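Local coordinates for T-cell surface protein tactile (Homo sapiens, PDB 6ARQ), which promotes adhesion of natural killer cells to their targets by binding the poliovirus receptor CD155 displayed on those cells, at residues T30-Q36 against M100-E106; M37-V42 against G95-L101; T25-V31 against E77-W82. The protein carries 1 engineered substitution. One frame throughout, in Å; residues are numbered along the deposited sequence.

Interaction 1: residues T30-Q36 against M100-E106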
loop_
_atom_site.group_PDB
_atom_site.type_symbol
_atom_site.label_atom_id
_atom_site.label_comp_id
_atom_site.label_asym_id
_atom_site.label_seq_id
_atom_site.Cartn_x
_atom_site.Cartn_y
_atom_site.Cartn_z
ATOM N N THR A 30 13.709 -33.403 -27.645
ATOM C CA THR A 30 13.171 -32.157 -28.191
ATOM C C THR A 30 12.461 -32.397 -29.534
ATOM O O THR A 30 12.835 -33.298 -30.288
ATOM C CB THR A 30 14.288 -31.089 -28.311
ATOM O OG1 THR A 30 13.724 -29.842 -28.717
ATOM C CG2 THR A 30 15.414 -31.485 -29.266
ATOM N N VAL A 31 11.428 -31.588 -29.814
ATOM C CA VAL A 31 10.697 -31.618 -31.083
ATOM C C VAL A 31 11.527 -30.776 -32.070
ATOM O O VAL A 31 11.673 -31.149 -33.236
ATOM C CB VAL A 31 9.225 -31.129 -30.934
ATOM C CG1 VAL A 31 8.522 -31.016 -32.286
ATOM C CG2 VAL A 31 8.432 -32.045 -30.004
ATOM N N GLY A 32 12.109 -29.692 -31.552
ATOM C CA GLY A 32 12.950 -28.766 -32.298
ATOM C C GLY A 32 14.438 -28.967 -32.100
ATOM O O GLY A 32 15.052 -29.774 -32.806
ATOM N N PHE A 33 15.031 -28.214 -31.145
ATOM C CA PHE A 33 16.468 -28.259 -30.844
ATOM C C PHE A 33 16.773 -27.915 -29.379
ATOM O O PHE A 33 15.946 -27.307 -28.694
ATOM C CB PHE A 33 17.249 -27.306 -31.777
ATOM C CG PHE A 33 16.922 -25.833 -31.651
ATOM C CD1 PHE A 33 15.882 -25.270 -32.380
ATOM C CD2 PHE A 33 17.683 -25.002 -30.837
ATOM C CE1 PHE A 33 15.582 -23.909 -32.266
ATOM C CE2 PHE A 33 17.382 -23.641 -30.724
ATOM C CZ PHE A 33 16.338 -23.103 -31.442
ATOM N N PHE A 34 17.983 -28.295 -28.918
ATOM C CA PHE A 34 18.497 -27.999 -27.581
ATOM C C PHE A 34 19.201 -26.648 -27.621
ATOM O O PHE A 34 20.057 -26.428 -28.479
ATOM C CB PHE A 34 19.451 -29.103 -27.090
ATOM C CG PHE A 34 18.844 -30.483 -27.021
ATOM C CD1 PHE A 34 17.981 -30.832 -25.987
ATOM C CD2 PHE A 34 19.153 -31.443 -27.977
ATOM C CE1 PHE A 34 17.417 -32.108 -25.926
ATOM C CE2 PHE A 34 18.598 -32.725 -27.907
ATOM C CZ PHE A 34 17.722 -33.043 -26.891
ATOM N N VAL A 35 18.819 -25.734 -26.722
ATOM C CA VAL A 35 19.382 -24.387 -26.676
ATOM C C VAL A 35 20.700 -24.399 -25.880
ATOM O O VAL A 35 21.730 -24.004 -26.423
ATOM C CB VAL A 35 18.359 -23.355 -26.127
ATOM C CG1 VAL A 35 18.987 -21.977 -25.952
ATOM C CG2 VAL A 35 17.130 -23.269 -27.024
ATOM N N GLN A 36 20.665 -24.844 -24.611
ATOM C CA GLN A 36 21.824 -24.897 -23.712
ATOM C C GLN A 36 21.538 -25.815 -22.523
ATOM O O GLN A 36 20.374 -26.064 -22.206
ATOM C CB GLN A 36 22.165 -23.479 -23.207
ATOM C CG GLN A 36 23.622 -23.278 -22.819
ATOM C CD GLN A 36 23.837 -21.944 -22.160
ATOM O OE1 GLN A 36 23.611 -21.775 -20.959
ATOM N NE2 GLN A 36 24.301 -20.974 -22.927
ATOM N N MET A 100 20.138 -28.032 -15.585
ATOM C CA MET A 100 19.170 -27.165 -16.241
ATOM C C MET A 100 19.259 -27.381 -17.740
ATOM O O MET A 100 20.328 -27.205 -18.325
ATOM C CB MET A 100 19.410 -25.698 -15.867
ATOM C CG MET A 100 18.208 -24.825 -16.102
ATOM S SD MET A 100 18.507 -23.092 -15.702
ATOM C CE MET A 100 18.410 -23.142 -13.902
ATOM N N LEU A 101 18.148 -27.804 -18.348
ATOM C CA LEU A 101 18.084 -28.073 -19.779
ATOM C C LEU A 101 17.159 -27.074 -20.463
ATOM O O LEU A 101 15.962 -27.041 -20.175
ATOM C CB LEU A 101 17.615 -29.518 -20.042
ATOM C CG LEU A 101 18.538 -30.637 -19.573
ATOM C CD1 LEU A 101 17.739 -31.812 -19.073
ATOM C CD2 LEU A 101 19.472 -31.081 -20.678
ATOM N N VAL A 102 17.724 -26.240 -21.347
ATOM C CA VAL A 102 16.961 -25.248 -22.107
ATOM C C VAL A 102 16.703 -25.849 -23.490
ATOM O O VAL A 102 17.643 -26.147 -24.228
ATOM C CB VAL A 102 17.627 -23.843 -22.168
ATOM C CG1 VAL A 102 16.686 -22.823 -22.802
ATOM C CG2 VAL A 102 18.058 -23.371 -20.781
ATOM N N LEU A 103 15.424 -26.078 -23.799
ATOM C CA LEU A 103 14.943 -26.685 -25.040
ATOM C C LEU A 103 14.030 -25.733 -25.798
ATOM O O LEU A 103 13.344 -24.917 -25.177
ATOM C CB LEU A 103 14.162 -27.970 -24.699
ATOM C CG LEU A 103 14.938 -29.288 -24.562
ATOM C CD1 LEU A 103 15.688 -29.374 -23.239
ATOM C CD2 LEU A 103 13.993 -30.468 -24.633
ATOM N N TYR A 104 13.996 -25.849 -27.135
ATOM C CA TYR A 104 13.111 -25.029 -27.955
ATOM C C TYR A 104 12.188 -25.924 -28.793
ATOM O O TYR A 104 12.681 -26.772 -29.541
ATOM C CB TYR A 104 13.885 -24.044 -28.848
ATOM C CG TYR A 104 13.072 -22.819 -29.208
ATOM C CD1 TYR A 104 12.213 -22.823 -30.305
ATOM C CD2 TYR A 104 13.135 -21.664 -28.433
ATOM C CE1 TYR A 104 11.434 -21.710 -30.618
ATOM C CE2 TYR A 104 12.372 -20.539 -28.745
ATOM C CZ TYR A 104 11.522 -20.567 -29.839
ATOM O OH TYR A 104 10.767 -19.460 -30.145
ATOM N N PRO A 105 10.850 -25.792 -28.657
ATOM C CA PRO A 105 10.101 -24.825 -27.840
ATOM C C PRO A 105 9.550 -25.409 -26.524
ATOM O O PRO A 105 8.549 -24.905 -26.010
ATOM C CB PRO A 105 8.961 -24.442 -28.789
ATOM C CG PRO A 105 8.669 -25.741 -29.560
ATOM C CD PRO A 105 9.920 -26.607 -29.464
ATOM N N GLU A 106 10.199 -26.462 -25.981
ATOM C CA GLU A 106 9.766 -27.150 -24.753
ATOM C C GLU A 106 10.009 -26.322 -23.480
ATOM O O GLU A 106 9.321 -26.533 -22.479
ATOM C CB GLU A 106 10.448 -28.520 -24.612
ATOM C CG GLU A 106 9.911 -29.592 -25.548
ATOM C CD GLU A 106 10.347 -29.481 -26.997
ATOM O OE1 GLU A 106 9.476 -29.605 -27.886
ATOM O OE2 GLU A 106 11.550 -29.234 -27.244
#
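Strand 33-36 runs antiparallel to strand 100-104, and the aromatic side chains follow the alternation of the sheet. Phe33 takes the p rotamer, which lays its ring against the neighbouring strand: Tyr104 CB sits over the ring face, 3.7 Å from Phe33 CZ. The Tyr104 ring, chi1 t, leads away from strand 33-36; the two ring planes are 15° apart but slid past each other, centroids 5.5 Å apart. On the other face Phe34, in the m rotamer, packs its CD1 3.7 Å from Leu103 CG. Paired bonds, Phe33 N to Tyr104 O (3.2 Å) and Tyr104 N to Phe33 O (2.9 Å), fix this register. Then a classic beta bulge intervenes: Val35 and Gln36 both face Val102, whose O accepts from Val35 N (2.8 Å) and weakly from Gln36 N (3.3 Å). The bulge turns Val35 toward the partner strand, its CB 3.8 Å from Val102 CG1, while the extended Gln36 side chain leads away. Past the strand ends, cis-Pro105 precedes Glu106, whose OE2 takes a 2.7 Å hydrogen bond from Thr30 OG1 and ties the two loops together. Phe33 and Tyr104 also meet side chains of the poliovirus receptor chain, and Gln36 NE2 bonds weakly to its backbone. This is the C-F strand pair of the first, V-type immunoglobulin domain of CD96, with the BC and FG loops at its tip, forming part of the CD155-binding face.

Interaction 2: residues M37-V42 against G95-L101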
loop_
_atom_site.group_PDB
_atom_site.type_symbol
_atom_site.label_atom_id
_atom_site.label_comp_id
_atom_site.label_asym_id
_atom_site.label_seq_id
_atom_site.Cartn_x
_atom_site.Cartn_y
_atom_site.Cartn_z
ATOM N N MET A 37 22.595 -26.304 -21.858
ATOM C CA MET A 37 22.468 -27.158 -20.677
ATOM C C MET A 37 23.636 -26.954 -19.728
ATOM O O MET A 37 24.754 -26.710 -20.177
ATOM C CB MET A 37 22.300 -28.642 -21.028
ATOM C CG MET A 37 23.261 -29.160 -22.066
ATOM S SD MET A 37 22.610 -30.676 -22.788
ATOM C CE MET A 37 21.402 -29.998 -23.945
ATOM N N GLN A 38 23.371 -27.038 -18.411
ATOM C CA GLN A 38 24.399 -26.826 -17.394
ATOM C C GLN A 38 24.255 -27.754 -16.186
ATOM O O GLN A 38 23.173 -28.269 -15.921
ATOM C CB GLN A 38 24.407 -25.354 -16.923
ATOM C CG GLN A 38 23.113 -24.884 -16.255
ATOM C CD GLN A 38 23.094 -23.396 -16.034
ATOM O OE1 GLN A 38 23.108 -22.603 -16.981
ATOM N NE2 GLN A 38 23.013 -22.988 -14.781
ATOM N N TRP A 39 25.374 -27.954 -15.469
ATOM C CA TRP A 39 25.496 -28.712 -14.225
ATOM C C TRP A 39 26.035 -27.778 -13.155
ATOM O O TRP A 39 26.953 -26.999 -13.435
ATOM C CB TRP A 39 26.415 -29.941 -14.387
ATOM C CG TRP A 39 25.719 -31.200 -14.816
ATOM C CD1 TRP A 39 25.913 -31.885 -15.978
ATOM C CD2 TRP A 39 24.754 -31.951 -14.063
ATOM N NE1 TRP A 39 25.089 -32.987 -16.022
ATOM C CE2 TRP A 39 24.364 -33.049 -14.860
ATOM C CE3 TRP A 39 24.161 -31.789 -12.798
ATOM C CZ2 TRP A 39 23.425 -33.992 -14.427
ATOM C CZ3 TRP A 39 23.231 -32.724 -12.371
ATOM C CH2 TRP A 39 22.874 -33.811 -13.180
ATOM N N SER A 40 25.460 -27.824 -11.944
ATOM C CA SER A 40 25.892 -26.973 -10.831
ATOM C C SER A 40 25.592 -27.609 -9.478
ATOM O O SER A 40 24.634 -28.373 -9.356
ATOM C CB SER A 40 25.232 -25.598 -10.910
ATOM O OG SER A 40 23.819 -25.692 -10.974
ATOM N N LYS A 41 26.418 -27.295 -8.467
ATOM C CA LYS A 41 26.217 -27.761 -7.096
ATOM C C LYS A 41 25.550 -26.631 -6.311
ATOM O O LYS A 41 26.040 -25.498 -6.333
ATOM C CB LYS A 41 27.538 -28.213 -6.444
ATOM C CG LYS A 41 27.332 -29.045 -5.180
ATOM C CD LYS A 41 28.642 -29.397 -4.496
ATOM C CE LYS A 41 28.412 -30.218 -3.249
ATOM N NZ LYS A 41 29.683 -30.512 -2.538
ATOM N N VAL A 42 24.411 -26.927 -5.664
ATOM C CA VAL A 42 23.665 -25.922 -4.904
ATOM C C VAL A 42 23.767 -26.189 -3.397
ATOM O O VAL A 42 23.436 -27.278 -2.920
ATOM C CB VAL A 42 22.189 -25.741 -5.364
ATOM C CG1 VAL A 42 22.114 -24.882 -6.619
ATOM C CG2 VAL A 42 21.482 -27.077 -5.584
ATOM N N GLY A 95 26.194 -33.693 -1.595
ATOM C CA GLY A 95 25.424 -32.464 -1.753
ATOM C C GLY A 95 24.402 -32.508 -2.869
ATOM O O GLY A 95 24.235 -33.539 -3.530
ATOM N N ARG A 96 23.710 -31.375 -3.083
ATOM C CA ARG A 96 22.688 -31.228 -4.117
ATOM C C ARG A 96 23.307 -30.758 -5.432
ATOM O O ARG A 96 24.006 -29.745 -5.459
ATOM C CB ARG A 96 21.595 -30.249 -3.664
ATOM C CG ARG A 96 20.469 -30.888 -2.860
ATOM C CD ARG A 96 19.707 -29.869 -2.025
ATOM N NE ARG A 96 19.047 -28.847 -2.842
ATOM C CZ ARG A 96 17.760 -28.857 -3.172
ATOM N NH1 ARG A 96 16.967 -29.838 -2.754
ATOM N NH2 ARG A 96 17.251 -27.884 -3.916
ATOM N N TYR A 97 23.050 -31.507 -6.516
ATOM C CA TYR A 97 23.523 -31.225 -7.869
ATOM C C TYR A 97 22.326 -31.003 -8.781
ATOM O O TYR A 97 21.485 -31.893 -8.917
ATOM C CB TYR A 97 24.410 -32.368 -8.396
ATOM C CG TYR A 97 25.736 -32.496 -7.680
ATOM C CD1 TYR A 97 26.855 -31.794 -8.115
ATOM C CD2 TYR A 97 25.880 -33.341 -6.584
ATOM C CE1 TYR A 97 28.082 -31.913 -7.464
ATOM C CE2 TYR A 97 27.102 -33.468 -5.924
ATOM C CZ TYR A 97 28.201 -32.754 -6.370
ATOM O OH TYR A 97 29.409 -32.870 -5.730
ATOM N N GLU A 98 22.234 -29.812 -9.386
ATOM C CA GLU A 98 21.126 -29.451 -10.264
ATOM C C GLU A 98 21.566 -29.356 -11.717
ATOM O O GLU A 98 22.639 -28.821 -12.007
ATOM C CB GLU A 98 20.513 -28.109 -9.818
ATOM C CG GLU A 98 19.179 -27.782 -10.472
ATOM C CD GLU A 98 18.823 -26.311 -10.534
ATOM O OE1 GLU A 98 18.724 -25.775 -11.662
ATOM O OE2 GLU A 98 18.619 -25.697 -9.462
ATOM N N CYS A 99 20.718 -29.862 -12.630
ATOM C CA CYS A 99 20.924 -29.759 -14.070
ATOM C C CYS A 99 19.794 -28.920 -14.656
ATOM O O CYS A 99 18.643 -29.029 -14.221
ATOM C CB CYS A 99 21.049 -31.125 -14.749
ATOM S SG CYS A 99 19.478 -31.889 -15.240
ATOM N N MET A 100 20.138 -28.032 -15.585
ATOM C CA MET A 100 19.170 -27.165 -16.241
ATOM C C MET A 100 19.259 -27.381 -17.740
ATOM O O MET A 100 20.328 -27.205 -18.325
ATOM C CB MET A 100 19.410 -25.698 -15.867
ATOM C CG MET A 100 18.208 -24.825 -16.102
ATOM S SD MET A 100 18.507 -23.092 -15.702
ATOM C CE MET A 100 18.410 -23.142 -13.902
ATOM N N LEU A 101 18.148 -27.804 -18.348
ATOM C CA LEU A 101 18.084 -28.073 -19.779
ATOM C C LEU A 101 17.159 -27.074 -20.463
ATOM O O LEU A 101 15.962 -27.041 -20.175
ATOM C CB LEU A 101 17.615 -29.518 -20.042
ATOM C CG LEU A 101 18.538 -30.637 -19.573
ATOM C CD1 LEU A 101 17.739 -31.812 -19.073
ATOM C CD2 LEU A 101 19.472 -31.081 -20.678
#
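Trp39 lies at the apolar centre: its six-membered ring is covered by Cys99, whose CB stands 3.5 Å from the ring centroid, almost on the normal, in a CH-pi contact. Cys99 SG is more oblique, 4.7 Å from that centroid, and continues as the disulfide to Cys26; Trp82 stacks on the indole from the other sheet. On the same face, Met37 CB meets Leu101 CD2 at 3.8 Å. Farther along, the extended Lys41 chain places CG over the Tyr97 ring, 4.0 Å from its centroid, while Tyr97 OH bonds to Val93 O. The backbones are joined by antiparallel hydrogen-bonded pairs at Gln38-Met100 and Ser40-Glu98, with Ser40 O accepting from Glu98 N at 2.8 Å and Gln38 N giving to Met100 O at 3.0 Å. The opposite face carries Gln38, Ser40, Val42, Arg96, Glu98 and Met100. There Gln38 CG touches Met100 CB at 3.8 Å, and Gln38 OE1 makes a weak hydrogen bond to the poliovirus receptor backbone. At the far edge Val42 CG2 packs 3.7 Å from Arg96 CB, and the guanidinium reaches Glu11 in a salt bridge. Tryptophan beside the intersheet disulfide is the hallmark of the immunoglobulin fold, with the tryptophan on strand C and this cysteine on strand F.

Interaction 3: residues T25-V31 against E77-W82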
loop_
_atom_site.group_PDB
_atom_site.type_symbol
_atom_site.label_atom_id
_atom_site.label_comp_id
_atom_site.label_asym_id
_atom_site.label_seq_id
_atom_site.Cartn_x
_atom_site.Cartn_y
_atom_site.Cartn_z
ATOM N N THR A 25 22.562 -38.530 -14.800
ATOM C CA THR A 25 22.140 -38.303 -16.181
ATOM C C THR A 25 20.754 -37.662 -16.256
ATOM O O THR A 25 19.800 -38.156 -15.654
ATOM C CB THR A 25 22.175 -39.626 -16.974
ATOM O OG1 THR A 25 23.393 -40.318 -16.698
ATOM C CG2 THR A 25 22.036 -39.419 -18.482
ATOM N N CYS A 26 20.660 -36.572 -17.031
ATOM C CA CYS A 26 19.428 -35.843 -17.313
ATOM C C CYS A 26 19.027 -36.155 -18.761
ATOM O O CYS A 26 19.583 -35.576 -19.699
ATOM C CB CYS A 26 19.608 -34.344 -17.073
ATOM S SG CYS A 26 19.855 -33.890 -15.334
ATOM N N GLN A 27 18.123 -37.133 -18.941
ATOM C CA GLN A 27 17.663 -37.577 -20.257
ATOM C C GLN A 27 16.427 -36.793 -20.685
ATOM O O GLN A 27 15.457 -36.706 -19.930
ATOM C CB GLN A 27 17.376 -39.088 -20.248
ATOM C CG GLN A 27 17.367 -39.728 -21.638
ATOM C CD GLN A 27 17.394 -41.244 -21.637
ATOM O OE1 GLN A 27 17.469 -41.876 -22.696
ATOM N NE2 GLN A 27 17.344 -41.874 -20.466
ATOM N N THR A 28 16.471 -36.217 -21.897
ATOM C CA THR A 28 15.377 -35.422 -22.463
ATOM C C THR A 28 15.334 -35.568 -23.998
ATOM O O THR A 28 16.300 -36.027 -24.608
ATOM C CB THR A 28 15.482 -33.943 -22.013
ATOM O OG1 THR A 28 14.324 -33.228 -22.450
ATOM C CG2 THR A 28 16.755 -33.246 -22.500
ATOM N N GLN A 29 14.198 -35.184 -24.602
ATOM C CA GLN A 29 13.958 -35.231 -26.042
ATOM C C GLN A 29 13.284 -33.938 -26.493
ATOM O O GLN A 29 12.402 -33.425 -25.798
ATOM C CB GLN A 29 13.098 -36.452 -26.404
ATOM C CG GLN A 29 13.586 -37.211 -27.632
ATOM C CD GLN A 29 12.687 -37.087 -28.841
ATOM O OE1 GLN A 29 11.715 -36.323 -28.876
ATOM N NE2 GLN A 29 13.006 -37.840 -29.876
ATOM N N THR A 30 13.709 -33.403 -27.645
ATOM C CA THR A 30 13.171 -32.157 -28.191
ATOM C C THR A 30 12.461 -32.397 -29.534
ATOM O O THR A 30 12.835 -33.298 -30.288
ATOM C CB THR A 30 14.288 -31.089 -28.311
ATOM O OG1 THR A 30 13.724 -29.842 -28.717
ATOM C CG2 THR A 30 15.414 -31.485 -29.266
ATOM N N VAL A 31 11.428 -31.588 -29.814
ATOM C CA VAL A 31 10.697 -31.618 -31.083
ATOM C C VAL A 31 11.527 -30.776 -32.070
ATOM O O VAL A 31 11.673 -31.149 -33.236
ATOM C CB VAL A 31 9.225 -31.129 -30.934
ATOM C CG1 VAL A 31 8.522 -31.016 -32.286
ATOM C CG2 VAL A 31 8.432 -32.045 -30.004
ATOM N N GLU A 77 17.564 -38.284 -34.068
ATOM C CA GLU A 77 16.270 -38.473 -33.410
ATOM C C GLU A 77 15.929 -37.302 -32.454
ATOM O O GLU A 77 14.816 -37.257 -31.924
ATOM C CB GLU A 77 16.216 -39.823 -32.659
ATOM C CG GLU A 77 17.249 -39.991 -31.553
ATOM C CD GLU A 77 16.908 -41.051 -30.525
ATOM O OE1 GLU A 77 16.949 -42.254 -30.870
ATOM O OE2 GLU A 77 16.613 -40.677 -29.368
ATOM N N ASN A 78 16.888 -36.362 -32.256
ATOM C CA ASN A 78 16.805 -35.170 -31.392
ATOM C C ASN A 78 16.657 -35.551 -29.895
ATOM O O ASN A 78 16.009 -34.838 -29.124
ATOM C CB ASN A 78 15.684 -34.210 -31.841
ATOM C CG ASN A 78 15.874 -33.589 -33.206
ATOM O OD1 ASN A 78 16.996 -33.367 -33.683
ATOM N ND2 ASN A 78 14.768 -33.249 -33.850
ATOM N N GLY A 79 17.305 -36.649 -29.506
ATOM C CA GLY A 79 17.338 -37.146 -28.134
ATOM C C GLY A 79 18.698 -36.918 -27.507
ATOM O O GLY A 79 19.713 -36.962 -28.211
ATOM N N SER A 80 18.740 -36.663 -26.186
ATOM C CA SER A 80 20.012 -36.401 -25.510
ATOM C C SER A 80 20.138 -37.054 -24.131
ATOM O O SER A 80 19.150 -37.496 -23.543
ATOM C CB SER A 80 20.245 -34.900 -25.372
ATOM O OG SER A 80 19.388 -34.312 -24.407
ATOM N N LYS A 81 21.384 -37.084 -23.628
ATOM C CA LYS A 81 21.788 -37.589 -22.323
ATOM C C LYS A 81 22.871 -36.660 -21.758
ATOM O O LYS A 81 24.029 -36.722 -22.182
ATOM C CB LYS A 81 22.278 -39.046 -22.422
ATOM C CG LYS A 81 21.181 -40.083 -22.251
ATOM C CD LYS A 81 21.741 -41.492 -22.412
ATOM C CE LYS A 81 20.777 -42.567 -21.973
ATOM N NZ LYS A 81 20.729 -42.703 -20.492
ATOM N N TRP A 82 22.468 -35.754 -20.853
ATOM C CA TRP A 82 23.346 -34.783 -20.198
ATOM C C TRP A 82 23.844 -35.421 -18.896
ATOM O O TRP A 82 23.090 -35.533 -17.929
ATOM C CB TRP A 82 22.586 -33.454 -19.986
ATOM C CG TRP A 82 23.337 -32.329 -19.328
ATOM C CD1 TRP A 82 22.886 -31.545 -18.308
ATOM C CD2 TRP A 82 24.614 -31.792 -19.712
ATOM N NE1 TRP A 82 23.809 -30.571 -18.014
ATOM C CE2 TRP A 82 24.880 -30.698 -18.860
ATOM C CE3 TRP A 82 25.572 -32.141 -20.682
ATOM C CZ2 TRP A 82 26.069 -29.962 -18.933
ATOM C CZ3 TRP A 82 26.750 -31.412 -20.751
ATOM C CH2 TRP A 82 26.990 -30.339 -19.882
#
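Thr28 sets its CG2 against Ser80 OG, 3.4 Å away, on the inward face of the strand pair, where Cys26 and Trp82 also pair, their CB atoms 4.3 Å apart and Cys26 CB at the edge of the indole. Antiparallel backbone bonds hold the register: Cys26 N to Trp82 O at 2.8 Å, Trp82 N to Cys26 O at 3.1 Å, and Ser80 N to Thr28 O at 3.0 Å, with a weak return from Thr28 N to Ser80 O at 3.4 Å. Beyond the last strand pair, Thr30 N still reaches Asn78 O at 3.1 Å, and Thr30 CG2 packs 3.8 Å from Asn78 CB. The outward face carries long, more exposed side chains. Gln27 OE1 lies 3.5 Å from Lys81 CE, Thr25 CG2 meets Lys81 CG at 3.9 Å, and the aliphatic part of Gln29 crosses Gly79, CG to CA 3.8 Å. Inside, Thr28 OG1 bonds to Gln109 and Trp82 NE1 to Gln38 O. Strands 22-29 and 79-86, the B and E strands of this V-type domain, form part of the smaller sheet: strand 70-73 flanks 79-86, while strands 33-42, 95-104 and 107-117 of the larger sheet face them across the sandwich, joined through the Cys26-Cys99 disulfide.

Interactions 1 and 2 are successive parts of one strand pair, 33-42 with 95-104, sharing Met100 and Leu101, whereas interaction 3 belongs to the opposing sheet. Interaction 2, its centre about 5 Å from the chain's centre, contributes Trp39 and Cys99 to a core that interaction 3 completes with Cys26 and Trp82. The centres of interactions 1 and 3 lie about 15 and 13 Å out, and the two share Thr30 and Val31; Phe34 CZ also comes 3.2 Å from Ser80 OG. Regular pairing in interactions 2 and 3 gives way to a bulge and CD155-facing aromatics in interaction 1; interaction 2 touches CD155 through Gln38 and Met100, and no other chain of the assembly touches interaction 3.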